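Local coordinates for amino acid adenylation domain-containing protein (PDB 6ULY) that probably selects a branched alpha-keto acid and activates it as an acyl adenylate in a nonribosomal peptide synthetase module that builds depsipeptides, at residues D213-M219 and A265-P271; Q252-W256 and F275-Y281; I310-H315 and I346-E351; N30-I35 and G238-A244. All coordinates share one frame; numbering follows the deposited sequence.

Contact 1. Residues D213-M219 and A265-P271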
# COMPACT_ATOMS: atom_id res chain seq x y z
N ASP A 213 -4.29 41.11 -6.30
CA ASP A 213 -4.68 39.95 -7.09
C ASP A 213 -6.18 39.71 -6.98
O ASP A 213 -6.81 40.03 -5.96
CB ASP A 213 -3.92 38.70 -6.61
CG ASP A 213 -2.42 38.78 -6.86
OD1 ASP A 213 -2.00 39.56 -7.74
OD2 ASP A 213 -1.66 38.05 -6.17
N VAL A 214 -6.76 39.15 -8.04
CA VAL A 214 -8.12 38.62 -8.02
C VAL A 214 -8.03 37.13 -8.29
O VAL A 214 -7.59 36.71 -9.37
CB VAL A 214 -9.02 39.33 -9.05
CG1 VAL A 214 -10.43 38.75 -8.99
CG2 VAL A 214 -9.05 40.84 -8.80
N SER A 215 -8.43 36.32 -7.31
CA SER A 215 -8.21 34.88 -7.35
C SER A 215 -9.50 34.14 -7.70
O SER A 215 -10.57 34.44 -7.16
CB SER A 215 -7.67 34.38 -6.01
OG SER A 215 -7.34 33.00 -6.10
N LEU A 216 -9.37 33.16 -8.58
CA LEU A 216 -10.47 32.27 -8.94
C LEU A 216 -10.02 30.83 -8.74
O LEU A 216 -9.00 30.41 -9.30
CB LEU A 216 -10.91 32.49 -10.39
CG LEU A 216 -11.96 31.51 -10.91
CD1 LEU A 216 -13.26 31.61 -10.12
CD2 LEU A 216 -12.21 31.76 -12.38
N ASP A 217 -10.78 30.07 -7.95
CA ASP A 217 -10.46 28.67 -7.68
C ASP A 217 -11.75 27.87 -7.62
O ASP A 217 -12.63 28.17 -6.81
CB ASP A 217 -9.68 28.52 -6.37
CG ASP A 217 -9.00 27.16 -6.25
OD1 ASP A 217 -8.14 27.00 -5.36
OD2 ASP A 217 -9.31 26.27 -7.07
N TRP A 218 -11.85 26.85 -8.47
CA TRP A 218 -12.92 25.86 -8.38
C TRP A 218 -12.43 24.51 -7.88
O TRP A 218 -13.26 23.62 -7.64
CB TRP A 218 -13.60 25.68 -9.74
CG TRP A 218 -12.65 25.39 -10.87
CD1 TRP A 218 -12.18 26.28 -11.79
CD2 TRP A 218 -12.07 24.12 -11.20
NE1 TRP A 218 -11.33 25.64 -12.67
CE2 TRP A 218 -11.26 24.32 -12.33
CE3 TRP A 218 -12.16 22.84 -10.64
CZ2 TRP A 218 -10.53 23.28 -12.91
CZ3 TRP A 218 -11.45 21.82 -11.22
CH2 TRP A 218 -10.64 22.04 -12.35
N MET A 219 -11.12 24.33 -7.71
CA MET A 219 -10.61 23.07 -7.20
C MET A 219 -11.04 22.87 -5.75
O MET A 219 -11.24 23.84 -5.01
CB MET A 219 -9.09 23.04 -7.31
CG MET A 219 -8.59 22.70 -8.71
SD MET A 219 -8.94 20.99 -9.16
CE MET A 219 -7.81 20.11 -8.08
N ALA A 265 -10.44 37.83 -13.18
CA ALA A 265 -9.47 37.13 -12.35
C ALA A 265 -8.06 37.36 -12.87
O ALA A 265 -7.81 37.36 -14.08
CB ALA A 265 -9.78 35.63 -12.32
N THR A 266 -7.12 37.56 -11.94
CA THR A 266 -5.72 37.69 -12.29
C THR A 266 -4.93 36.40 -12.08
O THR A 266 -3.85 36.25 -12.65
CB THR A 266 -5.07 38.82 -11.47
OG1 THR A 266 -4.96 38.43 -10.10
CG2 THR A 266 -5.91 40.10 -11.57
N LYS A 267 -5.46 35.47 -11.29
CA LYS A 267 -4.77 34.21 -11.07
C LYS A 267 -5.78 33.10 -10.83
O LYS A 267 -6.89 33.35 -10.34
CB LYS A 267 -3.80 34.29 -9.88
CG LYS A 267 -4.47 34.51 -8.54
CD LYS A 267 -3.46 34.61 -7.40
CE LYS A 267 -4.16 34.63 -6.06
NZ LYS A 267 -3.22 34.71 -4.91
N THR A 268 -5.38 31.88 -11.18
CA THR A 268 -6.21 30.69 -11.02
C THR A 268 -5.29 29.49 -11.16
O THR A 268 -4.10 29.63 -11.46
CB THR A 268 -7.35 30.66 -12.05
OG1 THR A 268 -8.28 29.63 -11.72
CG2 THR A 268 -6.81 30.42 -13.45
N TRP A 269 -5.84 28.30 -10.95
CA TRP A 269 -5.04 27.09 -11.11
C TRP A 269 -5.94 25.89 -11.37
O TRP A 269 -7.15 25.94 -11.14
CB TRP A 269 -4.16 26.81 -9.89
CG TRP A 269 -4.87 26.11 -8.78
CD1 TRP A 269 -5.77 26.65 -7.90
CD2 TRP A 269 -4.73 24.74 -8.40
NE1 TRP A 269 -6.20 25.70 -7.01
CE2 TRP A 269 -5.57 24.51 -7.30
CE3 TRP A 269 -3.97 23.67 -8.90
CZ2 TRP A 269 -5.68 23.27 -6.68
CZ3 TRP A 269 -4.07 22.44 -8.29
CH2 TRP A 269 -4.92 22.25 -7.19
N ALA A 270 -5.32 24.82 -11.84
CA ALA A 270 -5.98 23.53 -12.03
C ALA A 270 -4.91 22.50 -12.39
O ALA A 270 -3.83 22.87 -12.85
CB ALA A 270 -7.04 23.61 -13.14
N PRO A 271 -5.19 21.21 -12.17
CA PRO A 271 -4.32 20.17 -12.73
C PRO A 271 -4.40 20.17 -14.25
O PRO A 271 -5.28 20.78 -14.86
CB PRO A 271 -4.87 18.87 -12.13
CG PRO A 271 -5.66 19.30 -10.92
CD PRO A 271 -6.22 20.65 -11.27
O HOH W 1 -9.45 26.44 -10.00
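Ala265 opens the contact with its methyl against Leu216, CB to CB 3.9 Å. Thr266 grips Val214 twice. Its OG1, set between the backbone N and the carbonyl carbon (chi1 70°), accepts from Val214 N (2.8 Å). Its own N donates to Val214 O (2.7 Å) in the carbonyl plane, on a lone pair. Lys267 N reaches the same oxygen, tilted out of that plane, so two donors hold Val214 O. The Lys267 chain runs extended past Ser215, CE packing on CB, while NZ bonds Asn234 OD1 and makes a cation-pi contact with Phe209; the NZ salt bridge to Asp213 OD2 is long, and that oxygen accepts from Thr210 N. Lys267 O accepts from Leu216 N. At Thr268 the hydroxyl replaces a backbone bond, OG1 donating to Leu216 O (2.6 Å) from above the carbonyl plane. Trp269 is held at two places. NE1 donates to Asp217 OD1 (2.9 Å) in its own ring plane, but from above the carboxylate, the two planes being 77° apart. Met219 CG lies over the six-membered ring, 4.0 Å from its centroid, with SD higher above the same ring as a Met-aromatic contact. Asp217 OD2 closes an Asx turn on Met219 N, and water 1 links Trp218 N with Trp269 O. Ala270 CB touches Trp218 CZ2 at 3.5 Å, and Pro271 CD touches Met219 SD. These neighbouring parallel strands, 20° apart in direction and touched by helices 224-237 and 255-262, fit the alpha/beta core of AMP-binding enzymes; the Trp269 side chain comes within about 5 Å of the bound keto acyl adenylate.

Contact 2. Residues Q252-W256 and F275-Y281. With SO4 (sulfate ion), chain N; SO4 (sulfate ion), chain O.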
# COMPACT_ATOMS: atom_id res chain seq x y z
N GLN A 252 -19.52 21.81 -16.78
CA GLN A 252 -19.40 22.73 -17.92
C GLN A 252 -18.04 23.41 -17.83
O GLN A 252 -17.92 24.53 -17.32
CB GLN A 252 -20.53 23.76 -17.93
CG GLN A 252 -21.93 23.18 -17.78
CD GLN A 252 -22.41 22.48 -19.04
OE1 GLN A 252 -22.00 22.81 -20.15
NE2 GLN A 252 -23.29 21.50 -18.87
N PRO A 253 -16.99 22.76 -18.34
CA PRO A 253 -15.64 23.34 -18.20
C PRO A 253 -15.52 24.78 -18.69
O PRO A 253 -14.73 25.55 -18.13
CB PRO A 253 -14.77 22.39 -19.04
CG PRO A 253 -15.49 21.09 -18.98
CD PRO A 253 -16.96 21.43 -18.97
N LEU A 254 -16.28 25.17 -19.72
CA LEU A 254 -16.18 26.53 -20.22
C LEU A 254 -16.59 27.57 -19.19
O LEU A 254 -16.30 28.75 -19.37
CB LEU A 254 -17.03 26.70 -21.48
CG LEU A 254 -16.48 26.03 -22.74
CD1 LEU A 254 -17.41 26.30 -23.92
CD2 LEU A 254 -15.06 26.50 -23.06
N ARG A 255 -17.26 27.16 -18.10
CA ARG A 255 -17.52 28.08 -17.01
C ARG A 255 -16.24 28.69 -16.46
O ARG A 255 -16.26 29.84 -15.99
CB ARG A 255 -18.28 27.37 -15.90
CG ARG A 255 -19.74 27.20 -16.21
CD ARG A 255 -20.44 26.30 -15.21
NE ARG A 255 -21.84 26.17 -15.57
CZ ARG A 255 -22.65 25.24 -15.09
NH1 ARG A 255 -22.21 24.33 -14.23
NH2 ARG A 255 -23.92 25.21 -15.48
N TRP A 256 -15.14 27.95 -16.49
CA TRP A 256 -13.85 28.52 -16.11
C TRP A 256 -13.62 29.82 -16.87
O TRP A 256 -13.27 30.85 -16.27
CB TRP A 256 -12.73 27.52 -16.40
CG TRP A 256 -11.48 27.72 -15.60
CD1 TRP A 256 -11.29 28.57 -14.54
CD2 TRP A 256 -10.23 27.03 -15.79
NE1 TRP A 256 -10.00 28.46 -14.07
CE2 TRP A 256 -9.33 27.52 -14.82
CE3 TRP A 256 -9.79 26.06 -16.69
CZ2 TRP A 256 -8.02 27.06 -14.72
CZ3 TRP A 256 -8.48 25.61 -16.59
CH2 TRP A 256 -7.61 26.11 -15.62
N PHE A 275 -6.97 21.85 -18.17
CA PHE A 275 -6.52 22.51 -19.39
C PHE A 275 -6.88 21.67 -20.61
O PHE A 275 -7.31 22.20 -21.64
CB PHE A 275 -5.02 22.76 -19.34
CG PHE A 275 -4.60 23.72 -18.25
CD1 PHE A 275 -4.47 23.29 -16.94
CD2 PHE A 275 -4.33 25.05 -18.54
CE1 PHE A 275 -4.09 24.17 -15.94
CE2 PHE A 275 -3.95 25.93 -17.55
CZ PHE A 275 -3.83 25.49 -16.24
N ALA A 276 -6.71 20.35 -20.51
CA ALA A 276 -7.07 19.48 -21.62
C ALA A 276 -8.58 19.47 -21.84
O ALA A 276 -9.04 19.41 -22.99
CB ALA A 276 -6.56 18.07 -21.36
N MET A 277 -9.36 19.54 -20.76
CA MET A 277 -10.81 19.58 -20.91
C MET A 277 -11.23 20.82 -21.69
O MET A 277 -12.09 20.74 -22.59
CB MET A 277 -11.49 19.56 -19.54
CG MET A 277 -11.44 18.21 -18.84
SD MET A 277 -12.26 18.22 -17.23
CE MET A 277 -13.98 18.18 -17.72
N ILE A 278 -10.65 21.98 -21.38
CA ILE A 278 -10.96 23.20 -22.11
C ILE A 278 -10.58 23.06 -23.58
O ILE A 278 -11.32 23.48 -24.47
CB ILE A 278 -10.27 24.41 -21.45
CG1 ILE A 278 -10.81 24.65 -20.04
CG2 ILE A 278 -10.45 25.66 -22.30
CD1 ILE A 278 -12.18 25.28 -20.01
N ASN A 279 -9.42 22.45 -23.85
CA ASN A 279 -9.00 22.26 -25.23
C ASN A 279 -10.00 21.42 -26.02
O ASN A 279 -10.08 21.55 -27.25
CB ASN A 279 -7.62 21.62 -25.28
CG ASN A 279 -6.53 22.54 -24.77
OD1 ASN A 279 -6.73 23.75 -24.67
ND2 ASN A 279 -5.37 21.98 -24.44
N ASP A 280 -10.75 20.55 -25.34
CA ASP A 280 -11.75 19.74 -26.03
C ASP A 280 -12.91 20.57 -26.56
O ASP A 280 -13.74 20.03 -27.30
CB ASP A 280 -12.29 18.65 -25.10
CG ASP A 280 -11.25 17.60 -24.75
OD1 ASP A 280 -10.31 17.40 -25.54
OD2 ASP A 280 -11.39 16.98 -23.68
N TYR A 281 -12.99 21.85 -26.19
CA TYR A 281 -14.10 22.73 -26.57
C TYR A 281 -13.66 23.80 -27.57
O TYR A 281 -14.17 24.92 -27.54
CB TYR A 281 -14.70 23.39 -25.34
CG TYR A 281 -15.50 22.47 -24.45
CD1 TYR A 281 -16.89 22.42 -24.53
CD2 TYR A 281 -14.87 21.66 -23.51
CE1 TYR A 281 -17.63 21.58 -23.71
CE2 TYR A 281 -15.60 20.82 -22.68
CZ TYR A 281 -16.97 20.79 -22.79
OH TYR A 281 -17.70 19.95 -21.97
S SO4 N . -25.20 22.05 -14.26
O1 SO4 N . -23.84 22.19 -13.84
O2 SO4 N . -25.77 20.87 -13.66
O3 SO4 N . -25.96 23.20 -13.85
O4 SO4 N . -25.25 21.92 -15.69
S SO4 O . -25.82 28.57 -15.26
O1 SO4 O . -24.50 28.73 -14.72
O2 SO4 O . -25.76 27.69 -16.40
O3 SO4 O . -26.68 28.00 -14.26
O4 SO4 O . -26.33 29.84 -15.67
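Pro253 presses its ring into helix 275-279 and the tyrosine that follows it. Its CG meets Met277 CE at 3.5 Å, because the methionine chain bends at its last torsion (chi3 76°), and its CD meets Tyr281 OH at 3.4 Å, the proline and tyrosine crossing at about a right angle. Ile278 CD1 approaches Pro253 O at 3.2 Å. Leu254 crosses Tyr281 at a slant, CD2 to CB 3.9 Å. Trp256, with CG anti to the backbone N (chi1 -157°), sends its benzo edge inward. CE3 touches Ile278 CG1 at 3.8 Å, while CH2 points at the face of Phe275 in a T-shaped (edge-to-face) pair, centroids 5.3 Å apart and planes at 77°. No hydrogen bond crosses between the segments. The contact therefore joins, by apolar packing, two helices that flank strand 267-270 in the chain, helix 255-262 before it and 272-279 after it. A type I turn from Gln252 to Arg255 leads into the first of these. Further out, Trp256 NE1 bonds Thr268 OG1 and its ring meets Trp218 edge-to-face; Phe275 is similarly engaged by Phe313. Within the turn, Gln252 CG lies over the Arg255 guanidinium. NH1 binds Asp248 O and one sulfate, probably from the crystallisation liquor, at O1 (2.7 Å), and NH2 binds O2 of a second sulfate at 3.2 Å.

Contact 3. Residues I310-H315 and I346-E351. With SO4 (sulfate ion), chain E; SO4 (sulfate ion), chain L.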
# COMPACT_ATOMS: atom_id res chain seq x y z
N ILE A 310 -0.63 22.60 -22.69
CA ILE A 310 -0.56 24.00 -22.31
C ILE A 310 -0.40 24.88 -23.54
O ILE A 310 -0.96 25.98 -23.62
CB ILE A 310 0.57 24.24 -21.29
CG1 ILE A 310 1.91 23.80 -21.85
CG2 ILE A 310 0.27 23.50 -19.99
CD1 ILE A 310 3.06 23.88 -20.85
N HIS A 311 0.38 24.42 -24.53
CA HIS A 311 0.58 25.22 -25.73
C HIS A 311 -0.73 25.39 -26.49
O HIS A 311 -1.08 26.49 -26.93
CB HIS A 311 1.64 24.58 -26.63
CG HIS A 311 1.93 25.37 -27.86
ND1 HIS A 311 1.60 24.93 -29.13
CD2 HIS A 311 2.52 26.58 -28.03
CE1 HIS A 311 1.98 25.83 -30.02
NE2 HIS A 311 2.54 26.84 -29.37
N ARG A 312 -1.48 24.29 -26.66
CA ARG A 312 -2.78 24.39 -27.32
C ARG A 312 -3.73 25.26 -26.51
O ARG A 312 -4.50 26.04 -27.08
CB ARG A 312 -3.37 22.99 -27.51
CG ARG A 312 -4.67 22.95 -28.30
CD ARG A 312 -4.42 23.24 -29.77
NE ARG A 312 -5.63 23.69 -30.45
CZ ARG A 312 -5.67 24.11 -31.72
NH1 ARG A 312 -4.56 24.13 -32.44
NH2 ARG A 312 -6.82 24.50 -32.25
N PHE A 313 -3.67 25.15 -25.18
CA PHE A 313 -4.50 25.98 -24.32
C PHE A 313 -4.22 27.46 -24.55
O PHE A 313 -5.15 28.27 -24.67
CB PHE A 313 -4.25 25.59 -22.87
CG PHE A 313 -5.18 26.23 -21.88
CD1 PHE A 313 -4.89 27.47 -21.33
CD2 PHE A 313 -6.32 25.56 -21.46
CE1 PHE A 313 -5.73 28.04 -20.41
CE2 PHE A 313 -7.17 26.13 -20.54
CZ PHE A 313 -6.88 27.37 -20.01
N LEU A 314 -2.94 27.83 -24.62
CA LEU A 314 -2.58 29.23 -24.84
C LEU A 314 -2.96 29.68 -26.25
O LEU A 314 -3.35 30.83 -26.46
CB LEU A 314 -1.08 29.43 -24.60
CG LEU A 314 -0.58 29.14 -23.18
CD1 LEU A 314 0.94 29.04 -23.17
CD2 LEU A 314 -1.07 30.20 -22.21
N HIS A 315 -2.83 28.78 -27.23
CA HIS A 315 -3.17 29.12 -28.61
C HIS A 315 -4.68 29.32 -28.75
O HIS A 315 -5.13 30.31 -29.35
CB HIS A 315 -2.67 28.02 -29.54
CG HIS A 315 -2.86 28.31 -31.00
ND1 HIS A 315 -3.89 27.76 -31.74
CD2 HIS A 315 -2.15 29.08 -31.85
CE1 HIS A 315 -3.80 28.19 -32.98
NE2 HIS A 315 -2.76 28.99 -33.08
N ILE A 346 7.05 29.18 -19.47
CA ILE A 346 6.17 28.72 -20.54
C ILE A 346 5.70 29.91 -21.36
O ILE A 346 5.24 30.92 -20.81
CB ILE A 346 4.98 27.94 -19.95
CG1 ILE A 346 5.46 26.64 -19.28
CG2 ILE A 346 3.94 27.65 -21.03
CD1 ILE A 346 6.08 25.63 -20.24
N GLU A 347 5.80 29.79 -22.68
CA GLU A 347 5.47 30.88 -23.59
C GLU A 347 4.73 30.32 -24.80
O GLU A 347 5.18 29.36 -25.42
CB GLU A 347 6.73 31.61 -24.05
CG GLU A 347 7.45 32.36 -22.94
CD GLU A 347 8.84 32.81 -23.35
OE1 GLU A 347 9.33 32.35 -24.41
OE2 GLU A 347 9.44 33.63 -22.62
N ARG A 348 3.59 30.94 -25.14
CA ARG A 348 2.83 30.51 -26.30
C ARG A 348 3.69 30.53 -27.56
O ARG A 348 3.68 29.57 -28.35
CB ARG A 348 1.60 31.39 -26.49
CG ARG A 348 0.64 30.91 -27.58
CD ARG A 348 0.01 32.06 -28.36
NE ARG A 348 -0.61 33.05 -27.49
CZ ARG A 348 -0.23 34.32 -27.36
NH1 ARG A 348 0.79 34.80 -28.06
NH2 ARG A 348 -0.88 35.12 -26.53
N GLY A 349 4.44 31.60 -27.76
CA GLY A 349 5.24 31.77 -28.95
C GLY A 349 6.53 30.97 -29.00
O GLY A 349 7.24 31.03 -30.01
N ASP A 350 6.85 30.21 -27.94
CA ASP A 350 8.08 29.42 -27.90
C ASP A 350 7.74 28.07 -27.25
O ASP A 350 7.76 27.93 -26.03
CB ASP A 350 9.18 30.15 -27.13
CG ASP A 350 10.56 29.57 -27.40
OD1 ASP A 350 11.52 30.35 -27.58
OD2 ASP A 350 10.67 28.32 -27.45
N GLU A 351 7.43 27.08 -28.09
CA GLU A 351 7.09 25.76 -27.59
C GLU A 351 8.24 25.11 -26.83
O GLU A 351 8.00 24.21 -26.01
CB GLU A 351 6.66 24.85 -28.74
CG GLU A 351 5.57 25.43 -29.62
CD GLU A 351 5.04 24.42 -30.62
OE1 GLU A 351 5.39 23.23 -30.52
OE2 GLU A 351 4.26 24.83 -31.51
S SO4 E . 1.07 38.13 -26.11
O1 SO4 E . 2.39 38.69 -25.96
O2 SO4 E . 1.14 36.72 -25.94
O3 SO4 E . 0.20 38.70 -25.13
O4 SO4 E . 0.57 38.43 -27.42
S SO4 L . 2.97 33.97 -31.36
O1 SO4 L . 4.31 34.43 -31.46
O2 SO4 L . 2.96 32.56 -31.41
O3 SO4 L . 2.39 34.43 -30.14
O4 SO4 L . 2.22 34.46 -32.45
O HOH W 2 -2.24 32.94 -25.33
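The His311 ring is met by the 346-351 loop on two sides at once. Glu351 CG lies over one face, 3.6 Å from the ring centroid as a CH-pi contact, while Arg348 O approaches the edge in the ring plane, 3.1 Å from NE2. His311 gets there with CG anti to its backbone N (chi1 -178°). The Glu351 carboxylate continues past the CE1 rim, its plane 49° from that of the ring. Arg348 spreads its aliphatic part over the helix, CG to Leu314 CB 3.7 Å, and its head is linked to that helix through water 2, which accepts from NE (2.7 Å) and donates to Leu314 O (2.6 Å). NH1 then binds O3 of one sulfate at 2.7 Å, and NH1 and NH2 bind a second weakly; both ions probably come from the crystallisation liquor. Deeper in, Ile346 crosses Ile310 at about a right angle, CD1 to CD1 3.5 Å, and its CG2 touches Leu314 CD1 at 3.9 Å. A type I turn from Glu347 to Asp350 shapes this loop between strands 338-342 and 355-359. Ile310 and Leu314 also rest on Ile327 of strand 327-333, Ile346 on Pro329, and Phe313 turns to helix 272-279.

Contact 4. Residues N30-I35 and G238-A244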
# COMPACT_ATOMS: atom_id res chain seq x y z
N ASN A 30 -11.38 43.65 1.11
CA ASN A 30 -11.50 42.50 0.23
C ASN A 30 -12.13 41.33 0.98
O ASN A 30 -12.39 41.39 2.19
CB ASN A 30 -10.14 42.13 -0.34
CG ASN A 30 -9.56 43.22 -1.20
OD1 ASN A 30 -10.29 44.03 -1.78
ND2 ASN A 30 -8.24 43.27 -1.29
N GLY A 31 -12.38 40.25 0.25
CA GLY A 31 -12.91 39.04 0.85
C GLY A 31 -13.22 37.98 -0.17
O GLY A 31 -12.59 37.91 -1.23
N LEU A 32 -14.21 37.15 0.14
CA LEU A 32 -14.56 36.00 -0.68
C LEU A 32 -15.86 36.26 -1.44
O LEU A 32 -16.75 36.97 -0.96
CB LEU A 32 -14.72 34.75 0.19
CG LEU A 32 -13.46 34.30 0.94
CD1 LEU A 32 -13.71 34.29 2.45
CD2 LEU A 32 -13.02 32.92 0.45
N THR A 33 -15.95 35.67 -2.62
CA THR A 33 -17.18 35.65 -3.40
C THR A 33 -17.42 34.23 -3.87
O THR A 33 -16.59 33.66 -4.59
CB THR A 33 -17.11 36.61 -4.59
OG1 THR A 33 -16.32 37.75 -4.25
CG2 THR A 33 -18.50 37.08 -4.96
N TYR A 34 -18.55 33.65 -3.47
CA TYR A 34 -18.92 32.29 -3.81
C TYR A 34 -19.90 32.31 -4.97
O TYR A 34 -20.97 32.92 -4.88
CB TYR A 34 -19.53 31.59 -2.60
CG TYR A 34 -18.66 31.64 -1.38
CD1 TYR A 34 -17.66 30.70 -1.17
CD2 TYR A 34 -18.81 32.65 -0.43
CE1 TYR A 34 -16.86 30.74 -0.06
CE2 TYR A 34 -18.00 32.71 0.69
CZ TYR A 34 -17.03 31.74 0.87
OH TYR A 34 -16.21 31.78 1.98
N ILE A 35 -19.54 31.65 -6.07
CA ILE A 35 -20.39 31.60 -7.25
C ILE A 35 -21.52 30.60 -7.02
O ILE A 35 -21.29 29.48 -6.54
CB ILE A 35 -19.58 31.24 -8.50
CG1 ILE A 35 -18.44 32.25 -8.69
CG2 ILE A 35 -20.49 31.17 -9.73
CD1 ILE A 35 -17.69 32.12 -10.00
N GLY A 238 -4.47 39.10 1.68
CA GLY A 238 -5.68 39.89 1.80
C GLY A 238 -6.33 40.25 0.49
O GLY A 238 -7.14 41.18 0.45
N CYS A 239 -6.02 39.53 -0.59
CA CYS A 239 -6.55 39.84 -1.91
C CYS A 239 -7.95 39.26 -2.07
O CYS A 239 -8.45 38.50 -1.23
CB CYS A 239 -5.62 39.30 -3.00
SG CYS A 239 -5.81 37.54 -3.40
N GLU A 240 -8.60 39.64 -3.17
CA GLU A 240 -9.94 39.17 -3.48
C GLU A 240 -9.87 37.77 -4.07
O GLU A 240 -9.07 37.51 -4.98
CB GLU A 240 -10.62 40.12 -4.47
CG GLU A 240 -12.11 40.24 -4.29
CD GLU A 240 -12.47 41.09 -3.09
OE1 GLU A 240 -11.89 42.19 -2.94
OE2 GLU A 240 -13.32 40.65 -2.28
N GLN A 241 -10.70 36.86 -3.56
CA GLN A 241 -10.71 35.49 -4.04
C GLN A 241 -12.14 35.04 -4.31
O GLN A 241 -13.03 35.26 -3.48
CB GLN A 241 -10.01 34.54 -3.05
CG GLN A 241 -10.64 34.45 -1.67
CD GLN A 241 -9.92 33.47 -0.75
OE1 GLN A 241 -9.98 32.26 -0.95
NE2 GLN A 241 -9.23 34.00 0.26
N ILE A 242 -12.35 34.41 -5.46
CA ILE A 242 -13.65 33.91 -5.88
C ILE A 242 -13.61 32.39 -5.84
O ILE A 242 -12.72 31.77 -6.44
CB ILE A 242 -14.04 34.42 -7.27
CG1 ILE A 242 -14.29 35.93 -7.23
CG2 ILE A 242 -15.27 33.70 -7.80
CD1 ILE A 242 -13.15 36.76 -7.79
N ARG A 243 -14.58 31.79 -5.16
CA ARG A 243 -14.69 30.35 -5.03
C ARG A 243 -15.85 29.84 -5.86
O ARG A 243 -16.96 30.39 -5.79
CB ARG A 243 -14.88 29.95 -3.56
CG ARG A 243 -13.60 29.99 -2.72
CD ARG A 243 -12.58 28.94 -3.16
NE ARG A 243 -13.19 27.65 -3.46
CZ ARG A 243 -12.52 26.56 -3.80
NH1 ARG A 243 -11.20 26.57 -3.88
NH2 ARG A 243 -13.19 25.44 -4.06
N ALA A 244 -15.60 28.81 -6.66
CA ALA A 244 -16.63 28.11 -7.41
C ALA A 244 -16.65 26.65 -6.98
O ALA A 244 -15.68 26.11 -6.44
CB ALA A 244 -16.39 28.21 -8.92
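Asn30-Ile35 and Gly238-Ala244 pair as neighbouring parallel strands, 31-35 and 240-243, next to the edge of the mixed sheet; their directions differ by 21°. Four backbone bonds form the ladder, Gly31 O accepting from Gln241 N, Gln241 O from Thr33 N, Thr33 O from Arg243 N and Arg243 O from Ile35 N (2.9 Å). Polar side chains extend it at the start of the strands. Asn30 ND2 donates in its own amide plane to Gly238 O (2.9 Å), just where a Schellman motif with Gly238 as C-prime residue ends helix 224-237. Glu240, bent at chi2 (75°), brings OE2 to Gly31 N (2.7 Å), which meets it from above the carboxylate plane, 53° out. Packing contacts flank the ladder. Thr33 and Ile242 lie side by side on one face, CB to CG1 3.9 Å, and Ile35 CG1 meets Ile242 CG2 at 3.6 Å. On the other face Tyr34 CD1 meets Arg243 CB at 3.7 Å, while the guanidinium leads away to Met219 O. Also there, Leu32 CD2 touches Gln241 CD at 3.4 Å, beside an amide whose NE2 bonds Tyr46 OH and whose OE1 bonds His231 ND1.

In the fold
Contacts 4 and 1 are steps in one sheet, whose strands run 31-35, 240-243, 214-217 and 267-270. Their centres lie 10 Å apart, and they meet where Ile242 N faces Ser215 O and Val214 CG1 packs on Ile242 CD1 at 3.6 Å. Contact 2 packs next to contact 1, with 15 Å between centres; Ala270 CB lies 3.6 Å from Trp256 CH2. Contact 3 touches contact 2 through Phe313, but its nearest atoms stay about 7 Å from contact 1. Of the four, contact 1 comes nearest the bound keto acyl adenylate, through Trp269; the side chains of Phe275 in contact 2, Ile310 in contact 3 and Arg243 in contact 4 all lie farther from it.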